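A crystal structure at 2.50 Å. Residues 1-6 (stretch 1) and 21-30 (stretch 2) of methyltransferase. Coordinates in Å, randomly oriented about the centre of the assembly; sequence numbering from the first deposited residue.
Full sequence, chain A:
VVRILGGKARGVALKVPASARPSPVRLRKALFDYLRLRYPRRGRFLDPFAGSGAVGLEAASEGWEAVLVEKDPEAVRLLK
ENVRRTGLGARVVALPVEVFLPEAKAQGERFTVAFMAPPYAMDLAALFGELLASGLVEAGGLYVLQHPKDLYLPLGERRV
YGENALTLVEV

Stretch 1 (1-6) VVRILG
Stretch 2, residues 21-30: RPSPVRLRKA

Stretch 1 runs extended through its first residues: Val-2 at phi/psi -124/142 and Arg-3 at -122/154 have strand-like angles, and Ile-4 at -66/137 stays open. Leu-5 breaks the trend at -85/-36, and Gly-6 follows at -148/-174. Stretch 2 begins as a loop, with a cis peptide bond before Pro-22 (-80/-54), then Ser-23 at 173/109 and Pro-24 at -41/128. Pro-24 is the N-cap residue of a helix that starts at Val-25 and continues past Ala-30. Its carbonyl accepts the first turn: Arg-28 N lies 3.1 Å from Pro-24 O, and Lys-29 N to Val-25 O and Ala-30 N to Arg-26 O follow at 2.9 Å each.

The two stretches advance in the same sense. Val-2 CA sits 8.0 Å from Pro-22 CA, and Leu-5 CA closes to 6.9 Å from Lys-29 CA, so the extended residues Val-2 to Ile-4, with Leu-5 after them, run from the loop to the start of the helix.

Arg-28 is the polar centre of the contact. Its CA-to-CB bond points toward stretch 1, and chi angles of -75° (m), -176° (t), -57° (m) and 143° carry the guanidinium of the buried Arg-28 to the backbone of Arg-3. Arg-28 NH1 donates to Arg-3 O at 3.1 Å with an N-H...O angle of 160°, while Arg-28 NH2 adds a weak bond to the same Arg-3 O at 3.5 Å and 140°. The oxygen lies at the guanidinium edge, near its plane, where the N-H bonds can reach it. One water extends the link, accepting from Arg-3 N at 3.0 Å and weakly from Arg-28 NH2 at 3.2 Å. Arg-3 is thus read through its peptide groups; the end of the Arg-3 side chain (m, t, t, -68°) leads away.

Leu-5 supplies the largest apolar cover. Its CA-to-CB bond points toward the helix, with chi1 at -89° (m) and chi2 off-rotamer at 26°. Leu-5 CD2 lies over one face of the Arg-28 guanidinium, leaving the edge free for hydrogen bonding, and Leu-5 CD1 comes within 3.6 Å of Arg-28 NH2. Leu-5 CD2 also packs on the helix, 3.9 Å from Lys-29 CB and 4.4 Å from Val-25 CG1. Lys-29 contributes the base of its side chain here, while its end leads away; Val-25 (t) points sideways.

At the other end, Val-2 (m) points toward Pro-22, whose ring is C-gamma endo, and Val-2 CG1 meets Pro-22 CG at 4.0 Å. The CA-to-CB bond of Ile-4 points away; Val-2 and Leu-5 place apolar contacts on either side of the arginine link along the stretch.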

ATOM      1  N   VAL A   1      10.877 -13.555   4.371  1.00 39.30           N
ATOM      2  CA  VAL A   1      10.282 -14.141   5.618  1.00 38.11           C
ATOM      3  C   VAL A   1       8.823 -13.706   5.750  1.00 35.96           C
ATOM      4  O   VAL A   1       8.210 -13.861   6.809  1.00 36.84           O
ATOM      5  CB  VAL A   1      11.069 -13.679   6.874  1.00 40.89           C
ATOM      6  CG1 VAL A   1      10.540 -14.387   8.128  1.00 40.24           C
ATOM      7  CG2 VAL A   1      12.578 -13.970   6.675  1.00 40.21           C
ATOM      8  N   VAL A   2       8.275 -13.145   4.673  1.00 33.37           N
ATOM      9  CA  VAL A   2       6.884 -12.708   4.676  1.00 29.16           C
ATOM     10  C   VAL A   2       6.155 -13.392   3.526  1.00 27.31           C
ATOM     11  O   VAL A   2       6.712 -13.571   2.445  1.00 26.58           O
ATOM     12  CB  VAL A   2       6.762 -11.168   4.531  1.00 29.12           C
ATOM     13  CG1 VAL A   2       7.697 -10.475   5.514  1.00 26.13           C
ATOM     14  CG2 VAL A   2       7.056 -10.745   3.112  1.00 29.49           C
ATOM     15  N   ARG A   3       4.909 -13.782   3.766  1.00 25.94           N
ATOM     16  CA  ARG A   3       4.124 -14.470   2.751  1.00 24.75           C
ATOM     17  C   ARG A   3       2.826 -13.754   2.419  1.00 25.47           C
ATOM     18  O   ARG A   3       2.283 -13.005   3.238  1.00 24.69           O
ATOM     19  CB  ARG A   3       3.777 -15.888   3.219  1.00 24.99           C
ATOM     20  CG  ARG A   3       4.970 -16.797   3.483  1.00 26.25           C
ATOM     21  CD  ARG A   3       4.539 -18.131   4.089  1.00 25.39           C
ATOM     22  NE  ARG A   3       5.684 -18.983   4.411  1.00 25.96           N
ATOM     23  CZ  ARG A   3       6.481 -19.545   3.504  1.00 27.03           C
ATOM     24  NH1 ARG A   3       6.263 -19.361   2.210  1.00 27.19           N
ATOM     25  NH2 ARG A   3       7.513 -20.282   3.888  1.00 28.70           N
ATOM     26  N   ILE A   4       2.341 -13.987   1.202  1.00 24.03           N
ATOM     27  CA  ILE A   4       1.074 -13.433   0.769  1.00 21.55           C
ATOM     28  C   ILE A   4       0.099 -14.164   1.691  1.00 21.99           C
ATOM     29  O   ILE A   4       0.240 -15.362   1.906  1.00 21.70           O
ATOM     30  CB  ILE A   4       0.766 -13.816  -0.698  1.00 21.66           C
ATOM     31  CG1 ILE A   4       1.811 -13.200  -1.638  1.00 21.51           C
ATOM     32  CG2 ILE A   4      -0.646 -13.367  -1.070  1.00 21.32           C
ATOM     33  CD1 ILE A   4       1.881 -11.681  -1.589  1.00 19.94           C
ATOM     34  N   LEU A   5      -0.874 -13.456   2.246  1.00 22.03           N
ATOM     35  CA  LEU A   5      -1.834 -14.077   3.153  1.00 22.97           C
ATOM     36  C   LEU A   5      -3.037 -14.750   2.501  1.00 21.99           C
ATOM     37  O   LEU A   5      -3.506 -15.771   2.993  1.00 22.91           O
ATOM     38  CB  LEU A   5      -2.326 -13.047   4.177  1.00 23.46           C
ATOM     39  CG  LEU A   5      -1.479 -12.951   5.446  1.00 26.31           C
ATOM     40  CD1 LEU A   5      -0.044 -13.394   5.174  1.00 28.40           C
ATOM     41  CD2 LEU A   5      -1.528 -11.525   5.959  1.00 27.76           C
ATOM     42  N   GLY A   6      -3.542 -14.187   1.408  1.00 20.83           N
ATOM     43  CA  GLY A   6      -4.698 -14.779   0.752  1.00 21.04           C
ATOM     44  C   GLY A   6      -4.738 -14.587  -0.753  1.00 21.19           C
ATOM     45  O   GLY A   6      -3.786 -14.084  -1.351  1.00 22.46           O
ATOM     46  N   ARG A  21      10.677  -3.139   7.744  1.00 76.32           N
ATOM     47  CA  ARG A  21      10.007  -3.219   9.041  1.00 76.49           C
ATOM     48  C   ARG A  21       9.947  -4.633   9.629  1.00 75.54           C
ATOM     49  O   ARG A  21      10.325  -4.848  10.782  1.00 75.67           O
ATOM     50  CB  ARG A  21       8.589  -2.637   8.933  1.00 77.68           C
ATOM     51  CG  ARG A  21       7.590  -3.229   9.922  1.00 79.53           C
ATOM     52  CD  ARG A  21       7.027  -2.180  10.857  1.00 80.55           C
ATOM     53  NE  ARG A  21       8.086  -1.490  11.582  1.00 82.09           N
ATOM     54  CZ  ARG A  21       7.879  -0.697  12.625  1.00 83.55           C
ATOM     55  NH1 ARG A  21       6.645  -0.496  13.069  1.00 84.22           N
ATOM     56  NH2 ARG A  21       8.902  -0.101  13.224  1.00 84.35           N
ATOM     57  N   PRO A  22       9.467  -5.617   8.850  1.00 74.46           N
ATOM     58  CA  PRO A  22       8.975  -5.508   7.469  1.00 72.74           C
ATOM     59  C   PRO A  22       7.544  -4.965   7.360  1.00 70.93           C
ATOM     60  O   PRO A  22       7.298  -3.988   6.647  1.00 71.27           O
ATOM     61  CB  PRO A  22       9.097  -6.938   6.957  1.00 73.74           C
ATOM     62  CG  PRO A  22       8.778  -7.745   8.188  1.00 75.00           C
ATOM     63  CD  PRO A  22       9.573  -7.030   9.260  1.00 74.49           C
ATOM     64  N   SER A  23       6.613  -5.595   8.074  1.00 67.52           N
ATOM     65  CA  SER A  23       5.202  -5.195   8.069  1.00 63.96           C
ATOM     66  C   SER A  23       4.376  -6.222   8.843  1.00 60.05           C
ATOM     67  O   SER A  23       4.151  -7.338   8.377  1.00 60.72           O
ATOM     68  CB  SER A  23       4.671  -5.091   6.633  1.00 64.75           C
ATOM     69  OG  SER A  23       3.275  -4.843   6.622  1.00 63.66           O
ATOM     70  N   PRO A  24       3.900  -5.839  10.031  1.00 55.75           N
ATOM     71  CA  PRO A  24       3.095  -6.678  10.924  1.00 52.15           C
ATOM     72  C   PRO A  24       2.033  -7.533  10.238  1.00 48.25           C
ATOM     73  O   PRO A  24       1.212  -7.035   9.471  1.00 47.34           O
ATOM     74  CB  PRO A  24       2.493  -5.667  11.900  1.00 53.03           C
ATOM     75  CG  PRO A  24       2.484  -4.385  11.110  1.00 54.44           C
ATOM     76  CD  PRO A  24       3.815  -4.427  10.429  1.00 55.01           C
ATOM     77  N   VAL A  25       2.059  -8.828  10.536  1.00 44.28           N
ATOM     78  CA  VAL A  25       1.117  -9.771   9.963  1.00 39.93           C
ATOM     79  C   VAL A  25      -0.329  -9.553  10.391  1.00 37.56           C
ATOM     80  O   VAL A  25      -1.224  -9.628   9.552  1.00 36.84           O
ATOM     81  CB  VAL A  25       1.516 -11.227  10.284  1.00 39.75           C
ATOM     82  CG1 VAL A  25       0.399 -12.172   9.891  1.00 38.76           C
ATOM     83  CG2 VAL A  25       2.770 -11.591   9.518  1.00 40.33           C
ATOM     84  N   ARG A  26      -0.590  -9.290  11.671  1.00 34.62           N
ATOM     85  CA  ARG A  26      -1.983  -9.088  12.043  1.00 34.55           C
ATOM     86  C   ARG A  26      -2.524  -7.784  11.473  1.00 32.90           C
ATOM     87  O   ARG A  26      -3.730  -7.623  11.297  1.00 31.51           O
ATOM     88  CB  ARG A  26      -2.193  -9.176  13.560  1.00 36.33           C
ATOM     89  CG  ARG A  26      -1.218  -8.437  14.438  1.00 40.05           C
ATOM     90  CD  ARG A  26      -1.306  -8.991  15.882  1.00 40.95           C
ATOM     91  NE  ARG A  26      -2.658  -8.922  16.443  1.00 38.92           N
ATOM     92  CZ  ARG A  26      -3.213  -7.824  16.957  1.00 37.75           C
ATOM     93  NH1 ARG A  26      -2.538  -6.682  16.993  1.00 34.66           N
ATOM     94  NH2 ARG A  26      -4.451  -7.866  17.435  1.00 36.73           N
ATOM     95  N   LEU A  27      -1.613  -6.874  11.153  1.00 31.11           N
ATOM     96  CA  LEU A  27      -1.956  -5.594  10.551  1.00 29.69           C
ATOM     97  C   LEU A  27      -2.467  -5.889   9.132  1.00 28.57           C
ATOM     98  O   LEU A  27      -3.626  -5.621   8.810  1.00 26.70           O
ATOM     99  CB  LEU A  27      -0.699  -4.719  10.492  1.00 31.38           C
ATOM    100  CG  LEU A  27      -0.636  -3.316   9.875  1.00 32.45           C
ATOM    101  CD1 LEU A  27      -1.051  -3.343   8.405  1.00 31.21           C
ATOM    102  CD2 LEU A  27      -1.504  -2.387  10.667  1.00 32.60           C
ATOM    103  N   ARG A  28      -1.597  -6.449   8.294  1.00 25.92           N
ATOM    104  CA  ARG A  28      -1.966  -6.776   6.921  1.00 25.92           C
ATOM    105  C   ARG A  28      -3.218  -7.632   6.872  1.00 25.13           C
ATOM    106  O   ARG A  28      -4.140  -7.361   6.096  1.00 25.48           O
ATOM    107  CB  ARG A  28      -0.841  -7.528   6.210  1.00 27.30           C
ATOM    108  CG  ARG A  28       0.335  -6.677   5.806  1.00 29.78           C
ATOM    109  CD  ARG A  28       1.346  -7.507   5.036  1.00 33.73           C
ATOM    110  NE  ARG A  28       1.802  -8.675   5.790  1.00 35.73           N
ATOM    111  CZ  ARG A  28       2.058  -9.853   5.233  1.00 36.28           C
ATOM    112  NH1 ARG A  28       1.900 -10.007   3.922  1.00 38.19           N
ATOM    113  NH2 ARG A  28       2.453 -10.880   5.974  1.00 38.48           N
ATOM    114  N   LYS A  29      -3.239  -8.672   7.697  1.00 23.30           N
ATOM    115  CA  LYS A  29      -4.380  -9.570   7.744  1.00 22.63           C
ATOM    116  C   LYS A  29      -5.659  -8.828   8.105  1.00 21.54           C
ATOM    117  O   LYS A  29      -6.721  -9.123   7.556  1.00 20.06           O
ATOM    118  CB  LYS A  29      -4.145 -10.692   8.756  1.00 23.85           C
ATOM    119  CG  LYS A  29      -5.297 -11.668   8.846  1.00 23.58           C
ATOM    120  CD  LYS A  29      -5.001 -12.801   9.811  1.00 28.86           C
ATOM    121  CE  LYS A  29      -6.057 -13.918   9.698  1.00 29.84           C
ATOM    122  NZ  LYS A  29      -7.431 -13.456  10.049  1.00 29.03           N
ATOM    123  N   ALA A  30      -5.567  -7.869   9.023  1.00 20.88           N
ATOM    124  CA  ALA A  30      -6.764  -7.127   9.425  1.00 21.64           C
ATOM    125  C   ALA A  30      -7.202  -6.159   8.336  1.00 20.68           C
ATOM    126  O   ALA A  30      -8.382  -6.088   8.000  1.00 22.64           O
ATOM    127  CB  ALA A  30      -6.522  -6.369  10.740  1.00 20.80           C
TER
HETATM  128  O   HOH W   1       3.645 -13.795   6.488  1.00 42.45           O